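Local structure of minor structural protein 4 (Lactococcus phage Tuc2009, 5E7T) at residues F4-E9 and N78-I83; T21-S26 and I88-I93; V73-N78 and A96-G101. The protein is a structural component of the phage virion that probably forms an immunoglobulin-like part of the tail baseplate, the organelle used for host adhesion. All coordinates share one frame; numbering follows the deposited sequence.

Overall arrangement
The three contacts lie in one eight-stranded antiparallel sheet whose ends curl toward each other, giving two layers. Interaction 1 is at the middle, packing strand 4-10 against strand 79-84 across the interior; its centre is about 7 Å from that of interaction 3 and about 10 Å from that of interaction 2. Interaction 2 pairs the neighbouring strands 17-24 and 87-94 within one layer, and interaction 3 brings together 72-75 and 98-103, the outermost strands within this chain. Along the chain the order is 4-9, 21-26, 73-78, 78-83, 88-93, 96-101, with Asn78 shared by interactions 1 and 3, so segments far apart in sequence meet in one domain. Interactions 2 and 3 are about 14 Å apart, centre to centre.

Interaction 1 of 3, residues F4-E9 and N78-I83; sequences FNVVIE and NELLLI
Leu80 makes the first touch, its CD2 methyl meeting both Val6 and Ile8. Val6 CG1 and Leu80 CD2 approach tip to tip at 4.2 Å, while Ile8 CG1 touches the same methyl. In Leu80, CG stands anti to the backbone N (chi1 -172°), setting CG toward strand 4-10. Two residues on, Leu82 repeats that choice of first torsion and offers its own CD2. This methyl comes in at the edge of the Phe4 ring, near the ring plane, 3.6 Å from CZ, and the two side chains meet tip to tip. Val6 CG2 lies 4.3 Å from Leu82 CD2, and Val6 thereby touches both leucines with its two separate branches.

All five residues are buried, and the contact is purely apolar, with no hydrogen bond crossing it. Strand 58-63 and strand 98-103 flank strand 4-10 through backbone bonds, and Leu80 and Leu82 also lean on Val73. The two strand axes run 9.7 Å apart at 150°, nearly antiparallel, too distant for a shared ladder. Methyl and ring tips packed between two such layers form part of the hydrophobic core of a beta sandwich, consistent with the immunoglobulin-like domain of baseplate upper proteins.

Interaction 2 of 3, residues T21-S26 and I88-I93; sequences TYYKNS and IMRFVI
Thr21 and Arg90 are a hydrogen-bonded antiparallel pair, bonded both ways: Thr21 N gives to Arg90 O, and Arg90 N gives to Thr21 O at 2.8 Å. Tyr23 and Ile88 repeat the pattern, with Ile88 N to Tyr23 O at 2.9 Å and Tyr23 N to Ile88 O completing the pair. Between them Tyr22 and Met89 face each other as the non-hydrogen-bonded pair. Here the rungs are supplemented by two CA-H...O contacts, from Met89 CA to Thr21 O and from Tyr22 CA to Ile88 O.

This is a regular antiparallel ladder joining strands 17-24 and 87-94 within one layer of the immunoglobulin-like sandwich. Tyr22 and Met89 share one face of the sheet, where Met89 also touches Phe4 of strand 4-10.

Among the packing contacts, Tyr23 and Ile88 run side by side. The tyrosine CG sits between the backbone N and the carbonyl carbon (chi1 51°), and Ile88 CB lies over one face of the ring, with Ile88 CG2 3.5 Å from Tyr23 CZ. Tyr23 CE1 also touches Arg90 CB at 3.8 Å. Thr21 and Arg90 lie side by side too, OG1 of the threonine 3.4 Å from CB of the arginine. On the opposite side of the sheet, Met89 CE comes 3.9 Å from Tyr22 CD2, the two side chains crossing at a slant.

Of the polar links, a water donates to both Thr21 OG1 and Arg90 O, joining side chain to backbone. Thr21 OG1 and Tyr23 OH also bond to another protein's chain, to a polar side chain and to backbone respectively; Tyr22 OH bonds to Glu87. Arg90 runs out extended to NE, which makes a salt bridge with Glu79, and Val92 CG2 sits over the centre of one guanidinium face.

Interaction 3 of 3, residues V73-N78 and A96-G101; sequences VVNNGN and ATITKG
Asn75 and Ile98 cross at a slant, and the asparagine amide makes one of the two hydrogen bonds between the segments. CG stands anti to the backbone N (chi1 175°), set toward 96-101. From there ND2 donates to Ile98 O at 2.9 Å, in a nearly straight bond. The acceptor lies in the amide plane of Asn75, but ND2 itself stands well above the Ile98 carbonyl plane, 68° out of it.

The other end of the amide turns back on its own segment. Asn75 OD1 accepts from Gly77 N at 2.8 Å, an Asx turn, so the two polar ends of one side chain are used in different directions. OD1 also lies 3.4 Å from Ile98 CB, and the isoleucine thereby packs against the amide, with CG2 3.8 Å from Asn75 CG. Gly77, at a positive phi of 76° that suits glycine, offers its O to Ile98 N at 2.8 Å, in the carbonyl plane and on a lone pair.

Further along, Val73 CG1 sits against Gly101 O, where the glycine brings only backbone. A classic beta bulge sets both Thr99 and Lys100 opposite Glu9, in the neighbouring pairing with strand 4-10. Ile98 also touches Ile8 there.

The two strands, 72-75 and 98-103, are the outermost of the sheet within this chain, run antiparallel, and have axes 7.2 Å apart, with no backbone ladder between strand residues. The polar grip at this surface contact therefore comes from one side-chain amide and one backbone bond at the turn after strand 72-75. Asn75 accepts within its own turn through OD1 and donates across through ND2, which is consistent with coupling that turn to strand 98-103.

Interaction 1 of 3, residues F4-E9 and N78-I83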
loop_
_atom_site.group_PDB
_atom_site.type_symbol
_atom_site.label_atom_id
_atom_site.label_comp_id
_atom_site.label_asym_id
_atom_site.label_seq_id
_atom_site.Cartn_x
_atom_site.Cartn_y
_atom_site.Cartn_z
ATOM N N PHE A 4 30.860 -1.355 32.237
ATOM C CA PHE A 4 31.587 -0.912 31.070
ATOM C C PHE A 4 30.533 -0.153 30.312
ATOM O O PHE A 4 29.445 -0.678 30.085
ATOM C CB PHE A 4 32.095 -2.156 30.301
ATOM C CG PHE A 4 32.556 -1.979 28.880
ATOM C CD1 PHE A 4 33.580 -1.094 28.568
ATOM C CD2 PHE A 4 32.028 -2.757 27.863
ATOM C CE1 PHE A 4 34.015 -0.938 27.249
ATOM C CE2 PHE A 4 32.476 -2.613 26.545
ATOM C CZ PHE A 4 33.464 -1.703 26.248
ATOM N N ASN A 5 30.794 1.116 30.025
ATOM C CA ASN A 5 29.815 1.978 29.400
ATOM C C ASN A 5 30.278 2.498 28.071
ATOM O O ASN A 5 31.360 3.095 27.980
ATOM C CB ASN A 5 29.502 3.136 30.337
ATOM C CG ASN A 5 28.726 2.717 31.555
ATOM O OD1 ASN A 5 27.504 2.616 31.522
ATOM N ND2 ASN A 5 29.407 2.459 32.662
ATOM N N VAL A 6 29.445 2.288 27.034
ATOM C CA VAL A 6 29.717 2.812 25.694
ATOM C C VAL A 6 28.681 3.886 25.390
ATOM O O VAL A 6 27.483 3.615 25.459
ATOM C CB VAL A 6 29.815 1.734 24.575
ATOM C CG1 VAL A 6 29.967 2.382 23.202
ATOM C CG2 VAL A 6 30.967 0.778 24.832
ATOM N N VAL A 7 29.148 5.095 25.068
ATOM C CA VAL A 7 28.311 6.243 24.739
ATOM C C VAL A 7 28.053 6.323 23.234
ATOM O O VAL A 7 28.998 6.309 22.444
ATOM C CB VAL A 7 28.940 7.557 25.252
ATOM C CG1 VAL A 7 28.131 8.758 24.793
ATOM C CG2 VAL A 7 29.055 7.551 26.769
ATOM N N ILE A 8 26.780 6.459 22.843
ATOM C CA ILE A 8 26.371 6.616 21.453
ATOM C C ILE A 8 25.586 7.904 21.339
ATOM O O ILE A 8 24.488 8.020 21.896
ATOM C CB ILE A 8 25.596 5.407 20.884
ATOM C CG1 ILE A 8 26.468 4.158 20.875
ATOM C CG2 ILE A 8 25.096 5.717 19.475
ATOM C CD1 ILE A 8 25.705 2.920 20.794
ATOM N N GLU A 9 26.179 8.875 20.630
ATOM C CA GLU A 9 25.632 10.187 20.332
ATOM C C GLU A 9 24.893 10.100 19.018
ATOM O O GLU A 9 25.451 9.597 18.045
ATOM C CB GLU A 9 26.768 11.203 20.226
ATOM C CG GLU A 9 27.298 11.676 21.566
ATOM C CD GLU A 9 28.433 12.676 21.489
ATOM O OE1 GLU A 9 28.594 13.343 20.436
ATOM O OE2 GLU A 9 29.161 12.794 22.502
ATOM N N ASN A 78 24.770 3.649 10.848
ATOM C CA ASN A 78 23.674 2.714 11.168
ATOM C C ASN A 78 24.059 1.820 12.353
ATOM O O ASN A 78 23.180 1.347 13.070
ATOM C CB ASN A 78 23.314 1.848 9.945
ATOM C CG ASN A 78 24.423 0.929 9.473
ATOM O OD1 ASN A 78 25.309 1.338 8.719
ATOM N ND2 ASN A 78 24.388 -0.347 9.892
ATOM N N GLU A 79 25.379 1.602 12.532
ATOM C CA GLU A 79 25.997 0.770 13.544
ATOM C C GLU A 79 27.323 1.374 13.982
ATOM O O GLU A 79 27.978 2.062 13.202
ATOM C CB GLU A 79 26.256 -0.644 12.967
ATOM C CG GLU A 79 27.261 -0.655 11.812
ATOM C CD GLU A 79 27.900 -1.951 11.353
ATOM O OE1 GLU A 79 28.982 -1.880 10.722
ATOM O OE2 GLU A 79 27.285 -3.024 11.542
ATOM N N LEU A 80 27.738 1.085 15.211
ATOM C CA LEU A 80 29.043 1.475 15.734
ATOM C C LEU A 80 29.765 0.170 15.982
ATOM O O LEU A 80 29.121 -0.822 16.351
ATOM C CB LEU A 80 28.922 2.263 17.044
ATOM C CG LEU A 80 30.199 2.889 17.597
ATOM C CD1 LEU A 80 30.469 4.238 16.954
ATOM C CD2 LEU A 80 30.109 3.046 19.098
ATOM N N LEU A 81 31.089 0.155 15.749
ATOM C CA LEU A 81 31.925 -1.022 15.937
ATOM C C LEU A 81 33.064 -0.706 16.877
ATOM O O LEU A 81 33.756 0.295 16.694
ATOM C CB LEU A 81 32.501 -1.516 14.594
ATOM C CG LEU A 81 31.537 -1.960 13.502
ATOM C CD1 LEU A 81 32.304 -2.395 12.278
ATOM C CD2 LEU A 81 30.711 -3.101 13.934
ATOM N N LEU A 82 33.268 -1.556 17.877
ATOM C CA LEU A 82 34.391 -1.386 18.796
ATOM C C LEU A 82 35.337 -2.541 18.429
ATOM O O LEU A 82 35.042 -3.690 18.740
ATOM C CB LEU A 82 33.901 -1.389 20.278
ATOM C CG LEU A 82 34.913 -1.330 21.449
ATOM C CD1 LEU A 82 35.972 -0.233 21.276
ATOM C CD2 LEU A 82 34.200 -1.086 22.743
ATOM N N ILE A 83 36.377 -2.244 17.614
ATOM C CA ILE A 83 37.301 -3.248 17.085
ATOM C C ILE A 83 38.560 -3.324 17.903
ATOM O O ILE A 83 39.289 -2.335 17.950
ATOM C CB ILE A 83 37.639 -3.026 15.576
ATOM C CG1 ILE A 83 36.417 -2.518 14.764
ATOM C CG2 ILE A 83 38.227 -4.301 14.974
ATOM C CD1 ILE A 83 36.659 -2.275 13.271
#

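Interaction 2 of 3, residues T21-S26 and I88-I93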
loop_
_atom_site.group_PDB
_atom_site.type_symbol
_atom_site.label_atom_id
_atom_site.label_comp_id
_atom_site.label_asym_id
_atom_site.label_seq_id
_atom_site.Cartn_x
_atom_site.Cartn_y
_atom_site.Cartn_z
ATOM N N THR A 21 25.888 -7.040 19.932
ATOM C CA THR A 21 26.434 -8.345 19.585
ATOM C C THR A 21 27.963 -8.297 19.708
ATOM O O THR A 21 28.581 -7.222 19.633
ATOM C CB THR A 21 26.021 -8.863 18.187
ATOM O OG1 THR A 21 26.391 -7.927 17.175
ATOM C CG2 THR A 21 24.569 -9.249 18.097
ATOM N N TYR A 22 28.553 -9.474 19.888
ATOM C CA TYR A 22 29.980 -9.694 19.994
ATOM C C TYR A 22 30.348 -10.880 19.081
ATOM O O TYR A 22 29.644 -11.892 19.046
ATOM C CB TYR A 22 30.372 -9.982 21.466
ATOM C CG TYR A 22 31.809 -10.451 21.620
ATOM C CD1 TYR A 22 32.142 -11.799 21.496
ATOM C CD2 TYR A 22 32.834 -9.549 21.892
ATOM C CE1 TYR A 22 33.463 -12.233 21.615
ATOM C CE2 TYR A 22 34.154 -9.974 22.032
ATOM C CZ TYR A 22 34.467 -11.314 21.874
ATOM O OH TYR A 22 35.765 -11.745 21.984
ATOM N N TYR A 23 31.476 -10.768 18.383
ATOM C CA TYR A 23 31.975 -11.810 17.489
ATOM C C TYR A 23 33.449 -11.621 17.147
ATOM O O TYR A 23 33.944 -10.485 17.079
ATOM C CB TYR A 23 31.121 -11.936 16.220
ATOM C CG TYR A 23 30.890 -10.635 15.490
ATOM C CD1 TYR A 23 29.784 -9.842 15.773
ATOM C CD2 TYR A 23 31.764 -10.207 14.498
ATOM C CE1 TYR A 23 29.580 -8.631 15.119
ATOM C CE2 TYR A 23 31.566 -8.996 13.836
ATOM C CZ TYR A 23 30.458 -8.225 14.132
ATOM O OH TYR A 23 30.248 -7.051 13.452
ATOM N N LYS A 24 34.146 -12.752 16.960
ATOM C CA LYS A 24 35.560 -12.824 16.639
ATOM C C LYS A 24 35.768 -13.226 15.187
ATOM O O LYS A 24 35.041 -14.075 14.667
ATOM C CB LYS A 24 36.196 -13.912 17.501
ATOM C CG LYS A 24 36.881 -13.403 18.731
ATOM C CD LYS A 24 37.067 -14.479 19.776
ATOM C CE LYS A 24 38.138 -15.493 19.502
ATOM N NZ LYS A 24 38.859 -15.855 20.750
ATOM N N ASN A 25 36.835 -12.699 14.570
ATOM C CA ASN A 25 37.329 -13.060 13.228
ATOM C C ASN A 25 36.345 -12.848 12.061
ATOM O O ASN A 25 36.437 -13.553 11.044
ATOM C CB ASN A 25 37.886 -14.496 13.195
ATOM C CG ASN A 25 39.137 -14.658 14.003
ATOM O OD1 ASN A 25 40.168 -14.044 13.728
ATOM N ND2 ASN A 25 39.077 -15.509 15.002
ATOM N N SER A 26 35.506 -11.797 12.149
ATOM C CA SER A 26 34.656 -11.335 11.042
ATOM C C SER A 26 35.624 -10.834 9.915
ATOM O O SER A 26 36.812 -10.661 10.188
ATOM C CB SER A 26 33.777 -10.186 11.511
ATOM O OG SER A 26 34.536 -9.229 12.237
ATOM N N ILE A 88 35.162 -7.944 17.921
ATOM C CA ILE A 88 34.263 -6.857 17.576
ATOM C C ILE A 88 33.047 -6.872 18.457
ATOM O O ILE A 88 32.453 -7.919 18.700
ATOM C CB ILE A 88 33.907 -6.780 16.067
ATOM C CG1 ILE A 88 34.992 -6.011 15.352
ATOM C CG2 ILE A 88 32.564 -6.069 15.838
ATOM C CD1 ILE A 88 34.811 -5.904 14.034
ATOM N N MET A 89 32.689 -5.690 18.935
ATOM C CA MET A 89 31.479 -5.456 19.683
ATOM C C MET A 89 30.717 -4.493 18.805
ATOM O O MET A 89 31.232 -3.421 18.456
ATOM C CB MET A 89 31.778 -4.882 21.042
ATOM C CG MET A 89 30.735 -5.216 22.013
ATOM S SD MET A 89 31.311 -4.827 23.654
ATOM C CE MET A 89 32.436 -6.256 23.954
ATOM N N ARG A 90 29.550 -4.946 18.341
ATOM C CA ARG A 90 28.709 -4.245 17.393
ATOM C C ARG A 90 27.475 -3.680 18.106
ATOM O O ARG A 90 26.823 -4.405 18.859
ATOM C CB ARG A 90 28.314 -5.239 16.294
ATOM C CG ARG A 90 27.678 -4.596 15.097
ATOM C CD ARG A 90 26.790 -5.556 14.343
ATOM N NE ARG A 90 26.211 -4.870 13.197
ATOM C CZ ARG A 90 25.187 -5.309 12.479
ATOM N NH1 ARG A 90 24.584 -6.437 12.797
ATOM N NH2 ARG A 90 24.732 -4.593 11.458
ATOM N N PHE A 91 27.158 -2.386 17.866
ATOM C CA PHE A 91 26.025 -1.665 18.460
ATOM C C PHE A 91 25.118 -1.197 17.337
ATOM O O PHE A 91 25.541 -0.399 16.520
ATOM C CB PHE A 91 26.535 -0.460 19.275
ATOM C CG PHE A 91 27.457 -0.824 20.422
ATOM C CD1 PHE A 91 28.790 -1.164 20.189
ATOM C CD2 PHE A 91 26.997 -0.821 21.734
ATOM C CE1 PHE A 91 29.632 -1.520 21.243
ATOM C CE2 PHE A 91 27.845 -1.179 22.790
ATOM C CZ PHE A 91 29.156 -1.520 22.535
ATOM N N VAL A 92 23.904 -1.727 17.249
ATOM C CA VAL A 92 23.007 -1.325 16.171
ATOM C C VAL A 92 21.907 -0.450 16.728
ATOM O O VAL A 92 21.082 -0.928 17.529
ATOM C CB VAL A 92 22.415 -2.509 15.348
ATOM C CG1 VAL A 92 21.637 -2.006 14.138
ATOM C CG2 VAL A 92 23.492 -3.488 14.914
ATOM N N ILE A 93 21.880 0.827 16.262
ATOM C CA ILE A 93 20.876 1.847 16.603
ATOM C C ILE A 93 19.618 1.639 15.742
ATOM O O ILE A 93 19.710 1.090 14.636
ATOM C CB ILE A 93 21.459 3.266 16.416
ATOM C CG1 ILE A 93 20.665 4.317 17.215
ATOM C CG2 ILE A 93 21.587 3.635 14.923
ATOM C CD1 ILE A 93 21.395 5.617 17.487
HETATM O O HOH W 1 24.489 -5.801 17.183
#

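Interaction 3 of 3, residues V73-N78 and A96-G101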
loop_
_atom_site.group_PDB
_atom_site.type_symbol
_atom_site.label_atom_id
_atom_site.label_comp_id
_atom_site.label_asym_id
_atom_site.label_seq_id
_atom_site.Cartn_x
_atom_site.Cartn_y
_atom_site.Cartn_z
ATOM N N VAL A 73 37.323 2.646 17.558
ATOM C CA VAL A 73 35.881 2.813 17.401
ATOM C C VAL A 73 35.590 3.220 15.960
ATOM O O VAL A 73 36.143 4.204 15.471
ATOM C CB VAL A 73 35.281 3.789 18.449
ATOM C CG1 VAL A 73 33.799 4.027 18.209
ATOM C CG2 VAL A 73 35.493 3.264 19.857
ATOM N N VAL A 74 34.758 2.450 15.266
ATOM C CA VAL A 74 34.400 2.790 13.889
ATOM C C VAL A 74 32.926 3.219 13.859
ATOM O O VAL A 74 32.073 2.488 14.372
ATOM C CB VAL A 74 34.719 1.645 12.886
ATOM C CG1 VAL A 74 34.387 2.041 11.449
ATOM C CG2 VAL A 74 36.178 1.223 12.990
ATOM N N ASN A 75 32.622 4.397 13.273
ATOM C CA ASN A 75 31.226 4.823 13.167
ATOM C C ASN A 75 30.715 4.694 11.741
ATOM O O ASN A 75 31.094 5.486 10.885
ATOM C CB ASN A 75 30.975 6.229 13.735
ATOM C CG ASN A 75 29.568 6.756 13.524
ATOM O OD1 ASN A 75 28.612 6.012 13.280
ATOM N ND2 ASN A 75 29.396 8.061 13.678
ATOM N N ASN A 76 29.827 3.715 11.502
ATOM C CA ASN A 76 29.217 3.492 10.191
ATOM C C ASN A 76 27.784 4.067 10.100
ATOM O O ASN A 76 27.035 3.713 9.197
ATOM C CB ASN A 76 29.284 1.996 9.770
ATOM C CG ASN A 76 30.678 1.493 9.455
ATOM O OD1 ASN A 76 31.459 2.122 8.722
ATOM N ND2 ASN A 76 31.006 0.310 9.967
ATOM N N GLY A 77 27.424 4.957 11.015
ATOM C CA GLY A 77 26.140 5.651 10.986
ATOM C C GLY A 77 24.949 4.846 11.432
ATOM O O GLY A 77 24.189 5.302 12.289
ATOM N N ASN A 78 24.770 3.649 10.848
ATOM C CA ASN A 78 23.674 2.714 11.168
ATOM C C ASN A 78 24.059 1.820 12.353
ATOM O O ASN A 78 23.180 1.347 13.070
ATOM C CB ASN A 78 23.314 1.848 9.945
ATOM C CG ASN A 78 24.423 0.929 9.473
ATOM O OD1 ASN A 78 25.309 1.338 8.719
ATOM N ND2 ASN A 78 24.388 -0.347 9.892
ATOM N N ALA A 96 17.611 6.397 14.314
ATOM C CA ALA A 96 18.488 7.568 14.353
ATOM C C ALA A 96 19.786 7.245 13.637
ATOM O O ALA A 96 20.005 6.099 13.219
ATOM C CB ALA A 96 18.770 7.980 15.802
ATOM N N THR A 97 20.645 8.265 13.501
ATOM C CA THR A 97 21.959 8.142 12.881
ATOM C C THR A 97 23.033 8.386 13.946
ATOM O O THR A 97 22.915 9.339 14.736
ATOM C CB THR A 97 22.062 9.084 11.666
ATOM O OG1 THR A 97 20.895 8.942 10.843
ATOM C CG2 THR A 97 23.290 8.837 10.849
ATOM N N ILE A 98 24.054 7.505 13.995
ATOM C CA ILE A 98 25.147 7.673 14.946
ATOM C C ILE A 98 26.048 8.810 14.474
ATOM O O ILE A 98 26.577 8.806 13.357
ATOM C CB ILE A 98 25.920 6.378 15.270
ATOM C CG1 ILE A 98 24.964 5.291 15.739
ATOM C CG2 ILE A 98 26.992 6.650 16.338
ATOM C CD1 ILE A 98 25.592 3.892 15.851
ATOM N N THR A 99 26.182 9.790 15.335
ATOM C CA THR A 99 26.957 11.003 15.156
ATOM C C THR A 99 28.416 10.787 15.572
ATOM O O THR A 99 29.333 11.188 14.865
ATOM C CB THR A 99 26.182 12.082 15.915
ATOM O OG1 THR A 99 25.467 12.833 14.949
ATOM C CG2 THR A 99 27.026 12.959 16.840
ATOM N N LYS A 100 28.613 10.142 16.727
ATOM C CA LYS A 100 29.896 9.883 17.370
ATOM C C LYS A 100 29.613 8.783 18.403
ATOM O O LYS A 100 28.493 8.655 18.878
ATOM C CB LYS A 100 30.383 11.189 18.050
ATOM C CG LYS A 100 31.747 11.160 18.712
ATOM C CD LYS A 100 31.986 12.464 19.468
ATOM C CE LYS A 100 33.308 12.480 20.196
ATOM N NZ LYS A 100 33.479 13.713 21.013
ATOM N N GLY A 101 30.608 7.964 18.677
ATOM C CA GLY A 101 30.524 6.862 19.628
ATOM C C GLY A 101 31.872 6.651 20.288
ATOM O O GLY A 101 32.920 6.877 19.664
#